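Local coordinates for putative 5-dehydro-2-deoxygluconokinase (Bacillus halodurans C-125, PDB 2QCV), which probably phosphorylates 5-dehydro-2-deoxy-D-gluconate with ATP, a step of myo-inositol breakdown, as a member of the PfkB carbohydrate kinase family, at residues G18-D23 with A61-K66; K41-S46 with R74-Y79. All coordinates share one frame; numbering follows the deposited sequence. Where two conformers were deposited one is given.

In the fold
Both contacts lie at the root of the lid that PfkB kinases carry beside their alpha/beta domain, here a small four-stranded sheet. Contact 1 ties the start of the lid to strand 61-67 of the large sheet. Contact 2 sets lid strand 38-44 across helix 71-82, which follows strand 61-67 in the chain. Their centres are 8 Å apart and their segments alternate along the chain. Strands 21-26 and 38-44 pair directly: Cys21 O lies 2.8 Å from Gly44 N, and Asp23 N 2.8 Å from Tyr42 O, both probable hydrogen bonds. Ala20 O also packs on Ile76 CD1 at 3.6 Å. In PfkB kinases the sugar site lies between the lid and the large domain.

Contact 1 of 2, residues G18-D23 with A61-K66; sequences GRACID and AGFIGK
In this ribokinase-like fold, the chain leaves the large sheet at Gly18 and starts the lid at strand 21-26. Phe63, on strand 61-67, parallel to strand 12-17, packs its ring against this part. Its CG is anti to the backbone N (chi1 -158°), which sends the ring toward residues 18-20. The far end of the ring does the touching. Phe63 CE2 lies 3.6 Å from Gly18 O. Arg19 O comes up to the ring edge, near its plane, 3.8 Å from Phe63 CZ. The methyl CB of Ala20 meets Phe63 CE2 obliquely at 4.1 Å. Pro47 and Val51 of helix 46-56 and Met80 of helix 71-82 also pack on Phe63. An alanine here would remove the ring from between these groups and would probably loosen the packing between strand 61-67 and the start of the lid. The Arg19 side chain starts out away from strand 61-67, and its NE forms a salt bridge with Asp123. A CB on Gly65 would clash with Gly18 O and with the Phe63 ring, so the bare backbone lets both fit. Beyond Gly18 the two segments separate, and three waters bridge them. Two lie within hydrogen-bonding distance of Gly18 O, and one of them also accepts from Ala20 N. The direct backbone link is Gly18 N to Ile64 O, 3.1 Å long and nearly along the C=O axis.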
loop_
_atom_site.group_PDB
_atom_site.type_symbol
_atom_site.label_atom_id
_atom_site.label_comp_id
_atom_site.label_asym_id
_atom_site.label_seq_id
_atom_site.Cartn_x
_atom_site.Cartn_y
_atom_site.Cartn_z
ATOM N N GLY A 18 12.258 -16.700 -12.535
ATOM C CA GLY A 18 11.573 -15.424 -12.628
ATOM C C GLY A 18 10.156 -15.608 -13.160
ATOM O O GLY A 18 9.395 -16.409 -12.632
ATOM N N ARG A 19 9.819 -14.821 -14.184
ATOM C CA ARG A 19 8.434 -14.672 -14.653
ATOM C C ARG A 19 8.012 -15.674 -15.709
ATOM O O ARG A 19 8.657 -15.811 -16.771
ATOM C CB ARG A 19 8.240 -13.275 -15.261
ATOM C CG ARG A 19 6.879 -13.035 -15.884
ATOM C CD ARG A 19 6.723 -11.522 -16.216
ATOM N NE ARG A 19 6.573 -10.799 -14.958
ATOM C CZ ARG A 19 6.837 -9.509 -14.760
ATOM N NH1 ARG A 19 7.220 -8.718 -15.760
ATOM N NH2 ARG A 19 6.673 -9.012 -13.541
ATOM N N ALA A 20 6.860 -16.292 -15.453
ATOM C CA ALA A 20 6.068 -16.981 -16.463
ATOM C C ALA A 20 4.692 -16.333 -16.403
ATOM O O ALA A 20 4.055 -16.299 -15.334
ATOM C CB ALA A 20 5.977 -18.472 -16.199
ATOM N N CYS A 21 4.263 -15.727 -17.512
ATOM C CA CYS A 21 3.008 -15.008 -17.492
ATOM C C CYS A 21 2.195 -15.319 -18.753
ATOM O O CYS A 21 2.471 -16.272 -19.464
ATOM C CB CYS A 21 3.291 -13.512 -17.329
ATOM S SG CYS A 21 4.163 -12.842 -18.660
ATOM N N ILE A 22 1.155 -14.534 -18.975
ATOM C CA ILE A 22 0.304 -14.666 -20.159
ATOM C C ILE A 22 0.607 -13.556 -21.142
ATOM O O ILE A 22 0.581 -12.368 -20.802
ATOM C CB ILE A 22 -1.174 -14.597 -19.780
ATOM C CG1 ILE A 22 -1.519 -15.758 -18.822
ATOM C CG2 ILE A 22 -2.110 -14.643 -21.067
ATOM C CD1 ILE A 22 -1.338 -17.119 -19.481
ATOM N N ASP A 23 0.850 -13.954 -22.379
ATOM C CA ASP A 23 0.880 -13.025 -23.498
ATOM C C ASP A 23 -0.448 -13.164 -24.261
ATOM O O ASP A 23 -0.940 -14.276 -24.522
ATOM C CB ASP A 23 2.027 -13.336 -24.438
ATOM C CG ASP A 23 3.384 -12.872 -23.914
ATOM O OD1 ASP A 23 3.473 -12.270 -22.826
ATOM O OD2 ASP A 23 4.361 -13.138 -24.626
ATOM N N ALA A 61 15.059 -28.619 -19.521
ATOM C CA ALA A 61 14.890 -27.379 -18.796
ATOM C C ALA A 61 13.953 -27.519 -17.599
ATOM O O ALA A 61 13.007 -28.335 -17.587
ATOM C CB ALA A 61 14.394 -26.265 -19.748
ATOM N N GLY A 62 14.257 -26.731 -16.573
ATOM C CA GLY A 62 13.433 -26.570 -15.387
ATOM C C GLY A 62 13.211 -25.108 -15.098
ATOM O O GLY A 62 13.722 -24.232 -15.812
ATOM N N PHE A 63 12.441 -24.830 -14.043
ATOM C CA PHE A 63 11.959 -23.475 -13.793
ATOM C C PHE A 63 11.679 -23.271 -12.306
ATOM O O PHE A 63 11.115 -24.155 -11.643
ATOM C CB PHE A 63 10.673 -23.180 -14.605
ATOM C CG PHE A 63 10.407 -21.698 -14.820
ATOM C CD1 PHE A 63 11.032 -21.016 -15.808
ATOM C CD2 PHE A 63 9.531 -21.009 -14.013
ATOM C CE1 PHE A 63 10.789 -19.655 -16.017
ATOM C CE2 PHE A 63 9.312 -19.674 -14.202
ATOM C CZ PHE A 63 9.953 -18.995 -15.220
ATOM N N ILE A 64 12.062 -22.101 -11.818
ATOM C CA ILE A 64 11.719 -21.628 -10.469
ATOM C C ILE A 64 10.880 -20.389 -10.640
ATOM O O ILE A 64 11.352 -19.355 -11.123
ATOM C CB ILE A 64 12.953 -21.337 -9.590
ATOM C CG1 ILE A 64 13.828 -22.611 -9.471
ATOM C CG2 ILE A 64 12.521 -20.834 -8.178
ATOM C CD1 ILE A 64 15.227 -22.350 -8.948
ATOM N N GLY A 65 9.599 -20.486 -10.289
ATOM C CA GLY A 65 8.744 -19.312 -10.377
ATOM C C GLY A 65 7.420 -19.496 -9.661
ATOM O O GLY A 65 7.063 -20.612 -9.279
ATOM N N LYS A 66 6.727 -18.381 -9.471
ATOM C CA LYS A 66 5.434 -18.370 -8.822
ATOM C C LYS A 66 4.350 -18.044 -9.822
ATOM O O LYS A 66 4.508 -17.151 -10.674
ATOM C CB LYS A 66 5.421 -17.406 -7.667
ATOM C CG LYS A 66 4.098 -17.309 -6.914
ATOM C CD LYS A 66 4.230 -16.680 -5.526
ATOM C CE LYS A 66 4.757 -17.681 -4.476
ATOM N NZ LYS A 66 4.997 -17.000 -3.136
HETATM O O HOH W 1 8.361 -16.008 -10.107
HETATM O O HOH W 2 6.577 -17.135 -12.710
HETATM O O HOH W 3 3.073 -16.122 -12.892
#

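Contact 2 of 2, residues K41-S46 with R74-Y79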
loop_
_atom_site.group_PDB
_atom_site.type_symbol
_atom_site.label_atom_id
_atom_site.label_comp_id
_atom_site.label_asym_id
_atom_site.label_seq_id
_atom_site.Cartn_x
_atom_site.Cartn_y
_atom_site.Cartn_z
ATOM N N LYS A 41 -3.891 -16.475 -26.694
ATOM C CA LYS A 41 -3.249 -16.719 -25.404
ATOM C C LYS A 41 -2.011 -17.606 -25.534
ATOM O O LYS A 41 -2.085 -18.739 -26.032
ATOM C CB LYS A 41 -4.238 -17.417 -24.482
ATOM C CG LYS A 41 -3.810 -17.558 -23.062
ATOM C CD LYS A 41 -4.825 -18.295 -22.233
ATOM C CE LYS A 41 -4.847 -19.775 -22.572
ATOM N NZ LYS A 41 -5.830 -20.527 -21.764
ATOM N N TYR A 42 -0.885 -17.089 -25.045
ATOM C CA TYR A 42 0.377 -17.818 -25.013
ATOM C C TYR A 42 1.021 -17.664 -23.634
ATOM O O TYR A 42 0.699 -16.739 -22.875
ATOM C CB TYR A 42 1.331 -17.269 -26.060
ATOM C CG TYR A 42 0.895 -17.517 -27.450
ATOM C CD1 TYR A 42 1.142 -18.732 -28.063
ATOM C CD2 TYR A 42 0.241 -16.547 -28.166
ATOM C CE1 TYR A 42 0.734 -18.965 -29.346
ATOM C CE2 TYR A 42 -0.173 -16.775 -29.446
ATOM C CZ TYR A 42 0.064 -17.979 -30.027
ATOM O OH TYR A 42 -0.338 -18.185 -31.319
ATOM N N VAL A 43 1.949 -18.560 -23.306
ATOM C CA VAL A 43 2.802 -18.324 -22.145
ATOM C C VAL A 43 3.822 -17.266 -22.597
ATOM O O VAL A 43 4.386 -17.342 -23.716
ATOM C CB VAL A 43 3.566 -19.592 -21.675
ATOM C CG1 VAL A 43 4.551 -19.238 -20.530
ATOM C CG2 VAL A 43 2.587 -20.711 -21.272
ATOM N N GLY A 44 4.097 -16.315 -21.731
ATOM C CA GLY A 44 5.185 -15.341 -21.982
ATOM C C GLY A 44 6.016 -15.106 -20.747
ATOM O O GLY A 44 5.920 -15.859 -19.775
ATOM N N GLY A 45 6.852 -14.069 -20.798
ATOM C CA GLY A 45 7.788 -13.799 -19.725
ATOM C C GLY A 45 9.122 -14.268 -20.230
ATOM O O GLY A 45 9.251 -15.394 -20.731
ATOM N N SER A 46 10.138 -13.417 -20.090
ATOM C CA SER A 46 11.479 -13.753 -20.628
ATOM C C SER A 46 12.066 -15.117 -20.203
ATOM O O SER A 46 12.386 -15.914 -21.080
ATOM C CB SER A 46 12.459 -12.617 -20.366
ATOM O OG SER A 46 13.763 -13.048 -20.668
ATOM N N ARG A 74 -2.729 -22.275 -14.098
ATOM C CA ARG A 74 -2.801 -23.687 -14.472
ATOM C C ARG A 74 -2.501 -23.920 -15.936
ATOM O O ARG A 74 -1.896 -24.935 -16.295
ATOM C CB ARG A 74 -4.139 -24.295 -14.093
ATOM C CG ARG A 74 -4.349 -24.297 -12.620
ATOM C CD ARG A 74 -5.558 -25.093 -12.213
ATOM N NE ARG A 74 -6.839 -24.478 -12.585
ATOM C CZ ARG A 74 -7.504 -23.582 -11.853
ATOM N NH1 ARG A 74 -7.038 -23.144 -10.699
ATOM N NH2 ARG A 74 -8.671 -23.141 -12.281
ATOM N N PHE A 75 -2.896 -22.985 -16.794
ATOM C CA PHE A 75 -2.490 -23.049 -18.185
ATOM C C PHE A 75 -0.975 -22.985 -18.367
ATOM O O PHE A 75 -0.403 -23.749 -19.160
ATOM C CB PHE A 75 -3.149 -21.951 -19.010
ATOM C CG PHE A 75 -2.520 -21.753 -20.347
ATOM C CD1 PHE A 75 -2.719 -22.666 -21.372
ATOM C CD2 PHE A 75 -1.687 -20.640 -20.578
ATOM C CE1 PHE A 75 -2.108 -22.491 -22.595
ATOM C CE2 PHE A 75 -1.083 -20.449 -21.804
ATOM C CZ PHE A 75 -1.285 -21.360 -22.816
ATOM N N ILE A 76 -0.341 -22.054 -17.670
ATOM C CA ILE A 76 1.115 -21.877 -17.754
ATOM C C ILE A 76 1.784 -23.189 -17.335
ATOM O O ILE A 76 2.656 -23.686 -18.040
ATOM C CB ILE A 76 1.610 -20.722 -16.860
ATOM C CG1 ILE A 76 1.294 -19.342 -17.478
ATOM C CG2 ILE A 76 3.128 -20.798 -16.641
ATOM C CD1 ILE A 76 1.224 -18.186 -16.495
ATOM N N GLU A 77 1.356 -23.772 -16.216
ATOM C CA GLU A 77 1.968 -25.033 -15.760
ATOM C C GLU A 77 1.742 -26.151 -16.772
ATOM O O GLU A 77 2.655 -26.888 -17.110
ATOM C CB GLU A 77 1.417 -25.462 -14.387
ATOM C CG GLU A 77 2.133 -26.669 -13.757
ATOM C CD GLU A 77 1.742 -28.016 -14.344
ATOM O OE1 GLU A 77 0.563 -28.199 -14.799
ATOM O OE2 GLU A 77 2.625 -28.920 -14.377
ATOM N N SER A 78 0.509 -26.283 -17.258
ATOM C CA SER A 78 0.173 -27.352 -18.172
ATOM C C SER A 78 0.879 -27.236 -19.513
ATOM O O SER A 78 1.313 -28.250 -20.078
ATOM C CB SER A 78 -1.343 -27.428 -18.348
ATOM O OG SER A 78 -1.931 -27.675 -17.083
ATOM N N TYR A 79 0.986 -26.009 -20.029
ATOM C CA TYR A 79 1.688 -25.752 -21.273
ATOM C C TYR A 79 3.188 -26.065 -21.152
ATOM O O TYR A 79 3.761 -26.771 -21.988
ATOM C CB TYR A 79 1.529 -24.288 -21.721
ATOM C CG TYR A 79 2.198 -24.071 -23.062
ATOM C CD1 TYR A 79 1.539 -24.368 -24.243
ATOM C CD2 TYR A 79 3.508 -23.647 -23.145
ATOM C CE1 TYR A 79 2.169 -24.218 -25.471
ATOM C CE2 TYR A 79 4.141 -23.503 -24.362
ATOM C CZ TYR A 79 3.463 -23.801 -25.522
ATOM O OH TYR A 79 4.098 -23.632 -26.732
#
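Strand 41-44 crosses helix 74-79 at 75°, with the two axes 8.8 Å apart at their closest. The tight part is centred on Val43. Its CG2 methyl, anti to the carbonyl carbon, points into the helix surface and meets Phe75, Ile76 and Tyr79, which span about one helical turn. Val43 CG2 lies 3.6 Å from Tyr79 CD2 and 3.7 Å from Phe75 CE2, approaching both rings obliquely. The same Val43 CG2 is 4.0 Å from Ile76 CA. Ala48 and Ile52 of helix 46-56 pack on Val43 as well. The Phe75 ring is held on two faces. Tyr79 CB sits above one, offset toward the rim. On the opposite face, Lys41 CE lies over the ring centre, 3.6 Å from the Phe75 centroid, in a CH-pi contact. The Lys41 chain runs extended and then bends at chi3 (72°), so that its end folds over the ring. Lys41 NZ stands 4.1 Å from the Phe75 centroid in a cation-pi contact. Its strongest polar partner is Thr36 O of the second subunit, and Met37 of that subunit packs on Phe75. Arg74 forms a salt bridge with Glu34 of the second subunit. The outer side is looser. Tyr42 is exposed and its side chain turns away from the helix, although its carbonyl carbon meets the edge of the Phe75 ring. Tyr79 is partly exposed and gives less surface than Phe75. This is a helix of the large domain packed against an edge strand of the lid, where a neighbouring subunit joins, consistent with the lid-mediated dimers of the ribokinase family.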